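Long-range contacts in sulfatase (Bacteroides fragilis CAG:558, PDB 6USS), which probably hydrolyses aryl sulfate esters as a calcium-dependent member of the sulfatase family from the gut microbiome: residues P34-F39 / N314-F319; V41-W46 / M320-G325; E70-Q75 / P359-W364. The protein carries 1 engineered substitution. All coordinates share one frame; numbering follows the deposited sequence.

Contact 1: P34-F39 / N314-F319; sequences PNIILF and NTIVIF
Phe-39 and Phe-319 both hold CG anti to the backbone N (chi1 -174° and -172°) and have nearly equal chi2, so the two rings leave neighbouring strands side by side and pointing the same way. Their planes are close to parallel but slid apart, the centroids 5.5 Å from each other, and they meet with CD1 of Phe-39 at 3.6 Å from CE2 of Phe-319. At the other end of the pairing, Asn-35 carries CG beside its backbone N (chi1 -46°), which, with chi2, brings ND2 to donate a hydrogen bond to Thr-315 OG1 at 3.3 Å, the hydroxyl lying close to the amide plane. Both polar ends have further partners: Asn-35 OD1 accepts from Phe-253 N, and Thr-315 OG1 bonds to Glu-311 O. Between these ends runs a parallel ladder in the central sheet of the alkaline phosphatase-like sulfatase fold, strand 35-39 beside strand 315-319, with strand 253-258 on the far side of 35-39. Ile-37 is gripped twice: its N donates to Ile-316 O at 2.7 Å, almost straight, and its O accepts from Ile-318 N. The next rung, Phe-39 N to Ile-318 O, is 2.7 Å. On the sheet face of Ile-36, Leu-38, Ile-316 and Ile-318, CD1 of Leu-38 lies 4.0 Å from CB of Ile-318, and helix 383-390 packs over Ile-36 and Ile-318. Pro-34 CG rests 3.9 Å from Ile-316 CD1.

Contact 2: V41-W46 / M320-G325; sequences VDDMGW and MSDNGG. With CA (calcium ion), chain C.
Val-41 and Ser-321 form a parallel beta bridge at the ends of their strands, Val-41 N donating to Met-320 O and Val-41 O accepting from Asp-322 N, before both chains turn into loops. These loops, at the C-terminal ends of neighbouring parallel strands, make the calcium site of the sulfatase fold. Asp-42 OD1 and Asp-43 OD1 each bind the calcium ion at 2.3 Å. From the other segment Asp-322 chelates the calcium ion unevenly, OD2 at 2.2 Å and OD1 in a longer bond at 2.8 Å. Its CG sits between the backbone N and the carbonyl carbon (chi1 77°), which swings the carboxylate across toward Asp-42, their planes 59° apart. Asp-42 OD1 and Asp-322 OD2 come within 2.8 Å of each other, a closeness the shared cation would offset; Arg-92 also bonds to both oxygens. Asp-322 OD1 is held as well by Asp-43 N, which donates to its syn side in a nearly straight bond, somewhat out of the carboxylate plane. Asn-323 belongs to the metal site too, and the engineered Cys-88, standing where a formylglycine is predicted, completes it through SG. The outer oxygens are paired with lysines: Asp-42 OD2 with Lys-165, Asp-43 OD2 with Lys-348. Beyond the ion the loops stay together, with Gly-325 CA 3.3 Å from Asp-43 O in a CA-H...O contact. Ser-321 OG, anti to its own backbone N, donates in the carbonyl plane onto a lone pair of Met-44 O at 2.8 Å.

Contact 3: E70-Q75 / P359-W364; sequences ERLAKQ and PMIVRW
Helix 67-74 packs on one face of the central sheet of the sulfatase fold, and here its C-terminal part crosses strand 359-363: Leu-72 and Ala-73, with Gln-75 just along the chain, meet Ile-361 and Arg-363. The axes of helix segment 70-74 and strand segment 359-363 approach to 7.9 Å at 54°. Ile-361 fits against the helix through its CG2 branch, which lies anti to the backbone N and reaches 3.9 Å from Ala-73 CA and 4.0 Å from Leu-72 CG. Its other branch ends near Ala-73 CB. Leu-72 runs roughly at right angles to Arg-363, so that its CD1 touches the arginine twice: 3.6 Å from CB on the aliphatic stem, and over one face of the guanidinium, offset toward the rim. The Arg-363 chain is bent at chi3 (75°), which carries NH1 round to Gln-75. There NH1 donates to Gln-75 OE1 at 2.9 Å; the oxygen lies in the guanidinium plane, but the donor stands above the amide's carbonyl plane, the two flat groups being turned 71° to each other. A water bridges the backbones alongside, donating to Gln-75 O and accepting from Trp-364 N in a longer bond. Met-303 of helix 283-308 packs on Leu-72, Gln-75 and Arg-363. With a methyl over one face and a neutral amide oxygen at the edge, the guanidinium meets hydrocarbon and an amide dipole within this contact, and its charge is probably only partly offset here.

Overall arrangement
Strands 315-321 and 357-363 tie the three contacts into one sheet. Contact 2 continues the parallel strand pair of contact 1 for one bridge and then leaves it as loops, with a probable hydrogen bond between Phe-39 O and Met-320 N at the join; contact 3 adds the antiparallel neighbour, Phe-319 N to Ile-361 O a likely rung, and a helix. All are largely buried, but the centre of contact 2 is about 6 Å from that of the chain, against about 17 Å for the other two centres. Chemistry follows place: backbone rungs and apolar packing in contact 1, acidic ligands and a metal in contact 2, hydrocarbon, an arginine-amide hydrogen bond and bridging water in contact 3, where Gln-75 and Trp-364 are partly exposed.

Contact 1: P34-F39 / N314-F319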
loop_
_atom_site.group_PDB
_atom_site.type_symbol
_atom_site.label_atom_id
_atom_site.label_comp_id
_atom_site.label_asym_id
_atom_site.label_seq_id
_atom_site.Cartn_x
_atom_site.Cartn_y
_atom_site.Cartn_z
ATOM N N PRO A 34 5.022 -18.592 -10.966
ATOM C CA PRO A 34 5.756 -18.875 -9.732
ATOM C C PRO A 34 5.708 -17.717 -8.753
ATOM O O PRO A 34 5.521 -16.557 -9.127
ATOM C CB PRO A 34 7.185 -19.101 -10.230
ATOM C CG PRO A 34 7.291 -18.152 -11.411
ATOM C CD PRO A 34 5.918 -18.172 -12.062
ATOM N N ASN A 35 5.883 -18.053 -7.480
ATOM C CA ASN A 35 6.297 -17.048 -6.518
ATOM C C ASN A 35 7.767 -16.718 -6.734
ATOM O O ASN A 35 8.544 -17.540 -7.219
ATOM C CB ASN A 35 6.087 -17.531 -5.087
ATOM C CG ASN A 35 4.745 -18.169 -4.893
ATOM O OD1 ASN A 35 3.711 -17.506 -4.925
ATOM N ND2 ASN A 35 4.747 -19.466 -4.694
ATOM N N ILE A 36 8.137 -15.504 -6.355
ATOM C CA ILE A 36 9.484 -14.994 -6.489
ATOM C C ILE A 36 9.910 -14.414 -5.148
ATOM O O ILE A 36 9.212 -13.561 -4.583
ATOM C CB ILE A 36 9.541 -13.923 -7.586
ATOM C CG1 ILE A 36 9.009 -14.506 -8.904
ATOM C CG2 ILE A 36 10.938 -13.329 -7.678
ATOM C CD1 ILE A 36 8.971 -13.532 -10.079
ATOM N N ILE A 37 11.049 -14.872 -4.640
ATOM C CA ILE A 37 11.713 -14.237 -3.513
ATOM C C ILE A 37 13.024 -13.642 -4.005
ATOM O O ILE A 37 13.896 -14.366 -4.511
ATOM C CB ILE A 37 11.979 -15.213 -2.365
ATOM C CG1 ILE A 37 10.682 -15.794 -1.815
ATOM C CG2 ILE A 37 12.746 -14.494 -1.258
ATOM C CD1 ILE A 37 10.945 -16.895 -0.781
ATOM N N LEU A 38 13.161 -12.323 -3.845
ATOM C CA LEU A 38 14.417 -11.600 -4.034
ATOM C C LEU A 38 15.014 -11.363 -2.654
ATOM O O LEU A 38 14.487 -10.557 -1.877
ATOM C CB LEU A 38 14.177 -10.273 -4.755
ATOM C CG LEU A 38 15.384 -9.357 -4.919
ATOM C CD1 LEU A 38 16.503 -10.100 -5.642
ATOM C CD2 LEU A 38 14.977 -8.108 -5.703
ATOM N N PHE A 39 16.089 -12.085 -2.337
ATOM C CA PHE A 39 16.753 -12.003 -1.032
ATOM C C PHE A 39 17.984 -11.131 -1.256
ATOM O O PHE A 39 18.932 -11.537 -1.942
ATOM C CB PHE A 39 17.080 -13.406 -0.520
ATOM C CG PHE A 39 17.646 -13.478 0.886
ATOM C CD1 PHE A 39 18.997 -13.278 1.123
ATOM C CD2 PHE A 39 16.841 -13.830 1.960
ATOM C CE1 PHE A 39 19.526 -13.393 2.416
ATOM C CE2 PHE A 39 17.363 -13.946 3.257
ATOM C CZ PHE A 39 18.701 -13.723 3.483
ATOM N N ASN A 314 7.490 -24.260 -6.865
ATOM C CA ASN A 314 6.939 -23.188 -7.675
ATOM C C ASN A 314 7.359 -21.816 -7.152
ATOM O O ASN A 314 6.602 -20.846 -7.257
ATOM C CB ASN A 314 5.419 -23.309 -7.761
ATOM C CG ASN A 314 4.846 -22.592 -8.997
ATOM O OD1 ASN A 314 5.541 -22.409 -10.013
ATOM N ND2 ASN A 314 3.577 -22.168 -8.907
ATOM N N THR A 315 8.573 -21.714 -6.604
ATOM C CA THR A 315 9.100 -20.450 -6.104
ATOM C C THR A 315 10.504 -20.226 -6.632
ATOM O O THR A 315 11.359 -21.108 -6.526
ATOM C CB THR A 315 9.124 -20.409 -4.575
ATOM O OG1 THR A 315 7.784 -20.459 -4.061
ATOM C CG2 THR A 315 9.805 -19.137 -4.103
ATOM N N ILE A 316 10.735 -19.048 -7.186
ATOM C CA ILE A 316 12.058 -18.621 -7.613
ATOM C C ILE A 316 12.725 -17.872 -6.465
ATOM O O ILE A 316 12.135 -16.958 -5.874
ATOM C CB ILE A 316 11.966 -17.736 -8.865
ATOM C CG1 ILE A 316 11.393 -18.508 -10.043
ATOM C CG2 ILE A 316 13.318 -17.193 -9.240
ATOM C CD1 ILE A 316 11.194 -17.632 -11.277
ATOM N N VAL A 317 13.956 -18.253 -6.150
ATOM C CA VAL A 317 14.748 -17.600 -5.121
ATOM C C VAL A 317 15.933 -16.938 -5.806
ATOM O O VAL A 317 16.716 -17.602 -6.498
ATOM C CB VAL A 317 15.208 -18.597 -4.047
ATOM C CG1 VAL A 317 16.069 -17.897 -3.001
ATOM C CG2 VAL A 317 14.016 -19.295 -3.411
ATOM N N ILE A 318 16.055 -15.625 -5.636
ATOM C CA ILE A 318 17.187 -14.876 -6.161
ATOM C C ILE A 318 17.948 -14.295 -4.985
ATOM O O ILE A 318 17.403 -13.494 -4.216
ATOM C CB ILE A 318 16.766 -13.766 -7.131
ATOM C CG1 ILE A 318 15.837 -14.293 -8.227
ATOM C CG2 ILE A 318 18.004 -13.180 -7.767
ATOM C CD1 ILE A 318 15.168 -13.196 -9.047
ATOM N N PHE A 319 19.206 -14.693 -4.856
ATOM C CA PHE A 319 20.115 -14.167 -3.852
ATOM C C PHE A 319 20.981 -13.096 -4.493
ATOM O O PHE A 319 21.529 -13.308 -5.585
ATOM C CB PHE A 319 20.995 -15.277 -3.278
ATOM C CG PHE A 319 21.819 -14.849 -2.110
ATOM C CD1 PHE A 319 23.023 -14.180 -2.299
ATOM C CD2 PHE A 319 21.409 -15.136 -0.823
ATOM C CE1 PHE A 319 23.793 -13.797 -1.217
ATOM C CE2 PHE A 319 22.176 -14.746 0.268
ATOM C CZ PHE A 319 23.369 -14.077 0.069
#

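Contact 2: V41-W46 / M320-G325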
loop_
_atom_site.group_PDB
_atom_site.type_symbol
_atom_site.label_atom_id
_atom_site.label_comp_id
_atom_site.label_asym_id
_atom_site.label_seq_id
_atom_site.Cartn_x
_atom_site.Cartn_y
_atom_site.Cartn_z
ATOM N N VAL A 41 20.994 -8.815 0.378
ATOM C CA VAL A 41 21.834 -8.490 1.523
ATOM C C VAL A 41 22.485 -7.139 1.279
ATOM O O VAL A 41 22.772 -6.762 0.139
ATOM C CB VAL A 41 22.888 -9.586 1.760
ATOM C CG1 VAL A 41 23.604 -9.346 3.059
ATOM C CG2 VAL A 41 22.220 -10.951 1.741
ATOM N N ASP A 42 22.712 -6.396 2.354
ATOM C CA ASP A 42 23.302 -5.064 2.277
ATOM C C ASP A 42 24.815 -5.109 2.499
ATOM O O ASP A 42 25.287 -5.721 3.462
ATOM C CB ASP A 42 22.663 -4.141 3.311
ATOM C CG ASP A 42 22.947 -2.702 3.030
ATOM O OD1 ASP A 42 23.142 -2.390 1.835
ATOM O OD2 ASP A 42 22.979 -1.886 3.980
ATOM N N ASP A 43 25.569 -4.442 1.621
ATOM C CA ASP A 43 27.016 -4.275 1.794
ATOM C C ASP A 43 27.751 -5.608 1.929
ATOM O O ASP A 43 28.787 -5.685 2.595
ATOM C CB ASP A 43 27.345 -3.393 3.010
ATOM C CG ASP A 43 26.856 -1.959 2.856
ATOM O OD1 ASP A 43 26.456 -1.605 1.726
ATOM O OD2 ASP A 43 26.875 -1.199 3.863
ATOM N N MET A 44 27.234 -6.669 1.315
ATOM C CA MET A 44 27.878 -7.975 1.361
ATOM C C MET A 44 28.860 -8.119 0.192
ATOM O O MET A 44 28.495 -7.885 -0.964
ATOM C CB MET A 44 26.819 -9.081 1.335
ATOM C CG MET A 44 27.370 -10.504 1.286
ATOM S SD MET A 44 26.113 -11.789 1.100
ATOM C CE MET A 44 27.132 -13.270 1.040
ATOM N N GLY A 45 30.119 -8.512 0.495
ATOM C CA GLY A 45 31.130 -8.635 -0.536
ATOM C C GLY A 45 31.093 -9.968 -1.301
ATOM O O GLY A 45 30.508 -10.963 -0.871
ATOM N N TRP A 46 31.764 -9.968 -2.458
ATOM C CA TRP A 46 31.908 -11.171 -3.272
ATOM C C TRP A 46 32.462 -12.366 -2.507
ATOM O O TRP A 46 32.299 -13.509 -2.961
ATOM C CB TRP A 46 32.842 -10.886 -4.437
ATOM C CG TRP A 46 32.687 -11.781 -5.637
ATOM C CD1 TRP A 46 31.533 -12.052 -6.322
ATOM C CD2 TRP A 46 33.739 -12.472 -6.333
ATOM N NE1 TRP A 46 31.803 -12.874 -7.395
ATOM C CE2 TRP A 46 33.144 -13.158 -7.416
ATOM C CE3 TRP A 46 35.117 -12.593 -6.132
ATOM C CZ2 TRP A 46 33.886 -13.946 -8.305
ATOM C CZ3 TRP A 46 35.856 -13.379 -7.016
ATOM C CH2 TRP A 46 35.235 -14.036 -8.096
ATOM N N MET A 320 21.121 -11.960 -3.804
ATOM C CA MET A 320 21.879 -10.853 -4.362
ATOM C C MET A 320 22.393 -9.980 -3.224
ATOM O O MET A 320 21.897 -10.035 -2.097
ATOM C CB MET A 320 21.013 -10.056 -5.340
ATOM C CG MET A 320 21.719 -8.907 -6.031
ATOM S SD MET A 320 23.205 -9.453 -6.873
ATOM C CE MET A 320 23.504 -8.048 -7.951
ATOM N N SER A 321 23.416 -9.189 -3.528
ATOM C CA SER A 321 23.890 -8.148 -2.633
ATOM C C SER A 321 23.958 -6.836 -3.402
ATOM O O SER A 321 24.133 -6.819 -4.622
ATOM C CB SER A 321 25.260 -8.490 -2.034
ATOM O OG SER A 321 25.725 -7.409 -1.241
ATOM N N ASP A 322 23.847 -5.725 -2.675
ATOM C CA ASP A 322 23.683 -4.435 -3.331
ATOM C C ASP A 322 24.988 -3.690 -3.598
ATOM O O ASP A 322 24.968 -2.745 -4.388
ATOM C CB ASP A 322 22.747 -3.538 -2.511
ATOM C CG ASP A 322 23.428 -2.946 -1.298
ATOM O OD1 ASP A 322 24.347 -3.593 -0.741
ATOM O OD2 ASP A 322 23.060 -1.815 -0.921
ATOM N N ASN A 323 26.096 -4.053 -2.952
ATOM C CA ASN A 323 27.411 -3.480 -3.270
ATOM C C ASN A 323 28.477 -4.240 -2.485
ATOM O O ASN A 323 28.172 -5.155 -1.711
ATOM C CB ASN A 323 27.493 -1.973 -2.993
ATOM C CG ASN A 323 27.123 -1.614 -1.571
ATOM O OD1 ASN A 323 27.829 -1.983 -0.622
ATOM N ND2 ASN A 323 26.021 -0.878 -1.410
ATOM N N GLY A 324 29.744 -3.857 -2.702
ATOM C CA GLY A 324 30.851 -4.559 -2.074
ATOM C C GLY A 324 30.933 -4.339 -0.571
ATOM O O GLY A 324 30.362 -3.408 -0.001
ATOM N N GLY A 325 31.652 -5.232 0.097
ATOM C CA GLY A 325 31.836 -5.084 1.528
ATOM C C GLY A 325 32.610 -3.825 1.866
ATOM O O GLY A 325 33.396 -3.313 1.068
HETATM CA CA CA C . 24.555 -1.090 0.575
#

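Contact 3: E70-Q75 / P359-W364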
loop_
_atom_site.group_PDB
_atom_site.type_symbol
_atom_site.label_atom_id
_atom_site.label_comp_id
_atom_site.label_asym_id
_atom_site.label_seq_id
_atom_site.Cartn_x
_atom_site.Cartn_y
_atom_site.Cartn_z
ATOM N N GLU A 70 25.206 -22.338 0.265
ATOM C CA GLU A 70 25.755 -23.487 -0.455
ATOM C C GLU A 70 24.646 -24.436 -0.887
ATOM O O GLU A 70 24.625 -24.912 -2.031
ATOM C CB GLU A 70 26.762 -24.223 0.424
ATOM C CG GLU A 70 28.010 -23.459 0.738
ATOM C CD GLU A 70 28.904 -24.194 1.732
ATOM O OE1 GLU A 70 28.887 -25.443 1.744
ATOM O OE2 GLU A 70 29.633 -23.521 2.492
ATOM N N ARG A 71 23.731 -24.736 0.038
ATOM C CA ARG A 71 22.517 -25.489 -0.261
ATOM C C ARG A 71 21.764 -24.898 -1.460
ATOM O O ARG A 71 21.426 -25.614 -2.413
ATOM C CB ARG A 71 21.638 -25.508 1.000
ATOM C CG ARG A 71 20.523 -26.523 1.021
ATOM C CD ARG A 71 19.993 -26.750 2.442
ATOM N NE ARG A 71 18.532 -26.803 2.475
ATOM C CZ ARG A 71 17.774 -25.899 3.087
ATOM N NH1 ARG A 71 18.359 -24.892 3.719
ATOM N NH2 ARG A 71 16.442 -25.997 3.078
ATOM N N LEU A 72 21.482 -23.586 -1.421
ATOM C CA LEU A 72 20.757 -22.939 -2.518
ATOM C C LEU A 72 21.518 -23.064 -3.839
ATOM O O LEU A 72 20.917 -23.317 -4.892
ATOM C CB LEU A 72 20.488 -21.471 -2.172
ATOM C CG LEU A 72 19.602 -20.640 -3.115
ATOM C CD1 LEU A 72 18.179 -21.158 -3.124
ATOM C CD2 LEU A 72 19.619 -19.155 -2.750
ATOM N N ALA A 73 22.849 -22.924 -3.798
ATOM C CA ALA A 73 23.629 -22.990 -5.029
ATOM C C ALA A 73 23.642 -24.404 -5.598
ATOM O O ALA A 73 23.565 -24.579 -6.821
ATOM C CB ALA A 73 25.050 -22.485 -4.783
ATOM N N LYS A 74 23.744 -25.425 -4.730
ATOM C CA LYS A 74 23.677 -26.808 -5.206
ATOM C C LYS A 74 22.363 -27.112 -5.912
ATOM O O LYS A 74 22.314 -28.046 -6.712
ATOM C CB LYS A 74 23.888 -27.815 -4.060
ATOM C CG LYS A 74 25.366 -28.036 -3.678
ATOM C CD LYS A 74 25.511 -28.917 -2.412
ATOM C CE LYS A 74 26.493 -28.303 -1.384
ATOM N NZ LYS A 74 25.764 -27.664 -0.214
ATOM N N GLN A 75 21.298 -26.350 -5.639
ATOM C CA GLN A 75 20.025 -26.510 -6.325
ATOM C C GLN A 75 19.806 -25.498 -7.443
ATOM O O GLN A 75 18.784 -25.578 -8.138
ATOM C CB GLN A 75 18.882 -26.419 -5.320
ATOM C CG GLN A 75 19.017 -27.405 -4.183
ATOM C CD GLN A 75 18.232 -26.978 -2.938
ATOM O OE1 GLN A 75 18.289 -25.814 -2.509
ATOM N NE2 GLN A 75 17.514 -27.927 -2.341
ATOM N N PRO A 359 27.772 -11.361 -4.902
ATOM C CA PRO A 359 27.378 -12.779 -4.935
ATOM C C PRO A 359 25.925 -12.924 -5.358
ATOM O O PRO A 359 25.041 -12.262 -4.808
ATOM C CB PRO A 359 27.582 -13.236 -3.489
ATOM C CG PRO A 359 27.401 -11.959 -2.681
ATOM C CD PRO A 359 28.013 -10.876 -3.532
ATOM N N MET A 360 25.672 -13.808 -6.326
ATOM C CA MET A 360 24.330 -13.924 -6.876
ATOM C C MET A 360 24.016 -15.380 -7.182
ATOM O O MET A 360 24.837 -16.104 -7.754
ATOM C CB MET A 360 24.170 -13.065 -8.128
ATOM C CG MET A 360 22.789 -13.100 -8.745
ATOM S SD MET A 360 22.767 -12.182 -10.298
ATOM C CE MET A 360 21.242 -12.788 -11.006
ATOM N N ILE A 361 22.818 -15.803 -6.791
ATOM C CA ILE A 361 22.379 -17.187 -6.931
ATOM C C ILE A 361 20.924 -17.183 -7.372
ATOM O O ILE A 361 20.127 -16.355 -6.913
ATOM C CB ILE A 361 22.529 -17.978 -5.614
ATOM C CG1 ILE A 361 23.921 -17.790 -5.001
ATOM C CG2 ILE A 361 22.253 -19.438 -5.852
ATOM C CD1 ILE A 361 24.102 -18.537 -3.685
ATOM N N VAL A 362 20.563 -18.104 -8.256
ATOM C CA VAL A 362 19.168 -18.244 -8.643
ATOM C C VAL A 362 18.787 -19.713 -8.583
ATOM O O VAL A 362 19.434 -20.560 -9.218
ATOM C CB VAL A 362 18.887 -17.664 -10.036
ATOM C CG1 VAL A 362 17.503 -18.086 -10.505
ATOM C CG2 VAL A 362 19.029 -16.144 -10.022
ATOM N N ARG A 363 17.757 -20.014 -7.801
ATOM C CA ARG A 363 17.085 -21.299 -7.841
ATOM C C ARG A 363 15.776 -21.076 -8.568
ATOM O O ARG A 363 15.111 -20.060 -8.358
ATOM C CB ARG A 363 16.833 -21.864 -6.439
ATOM C CG ARG A 363 16.259 -23.292 -6.431
ATOM C CD ARG A 363 16.200 -23.892 -5.020
ATOM N NE ARG A 363 15.112 -23.349 -4.207
ATOM C CZ ARG A 363 14.985 -23.533 -2.890
ATOM N NH1 ARG A 363 15.879 -24.254 -2.221
ATOM N NH2 ARG A 363 13.954 -22.999 -2.237
ATOM N N TRP A 364 15.440 -21.996 -9.450
ATOM C CA TRP A 364 14.237 -21.947 -10.270
ATOM C C TRP A 364 13.957 -23.389 -10.679
ATOM O O TRP A 364 14.354 -23.817 -11.775
ATOM C CB TRP A 364 14.456 -21.027 -11.473
ATOM C CG TRP A 364 13.232 -20.739 -12.297
ATOM C CD1 TRP A 364 11.982 -21.255 -12.126
ATOM C CD2 TRP A 364 13.151 -19.858 -13.424
ATOM N NE1 TRP A 364 11.121 -20.745 -13.075
ATOM C CE2 TRP A 364 11.816 -19.887 -13.885
ATOM C CE3 TRP A 364 14.073 -19.038 -14.083
ATOM C CZ2 TRP A 364 11.387 -19.141 -14.979
ATOM C CZ3 TRP A 364 13.641 -18.286 -15.164
ATOM C CH2 TRP A 364 12.307 -18.344 -15.601
HETATM O O HOH W 1 17.430 -24.533 -10.116
#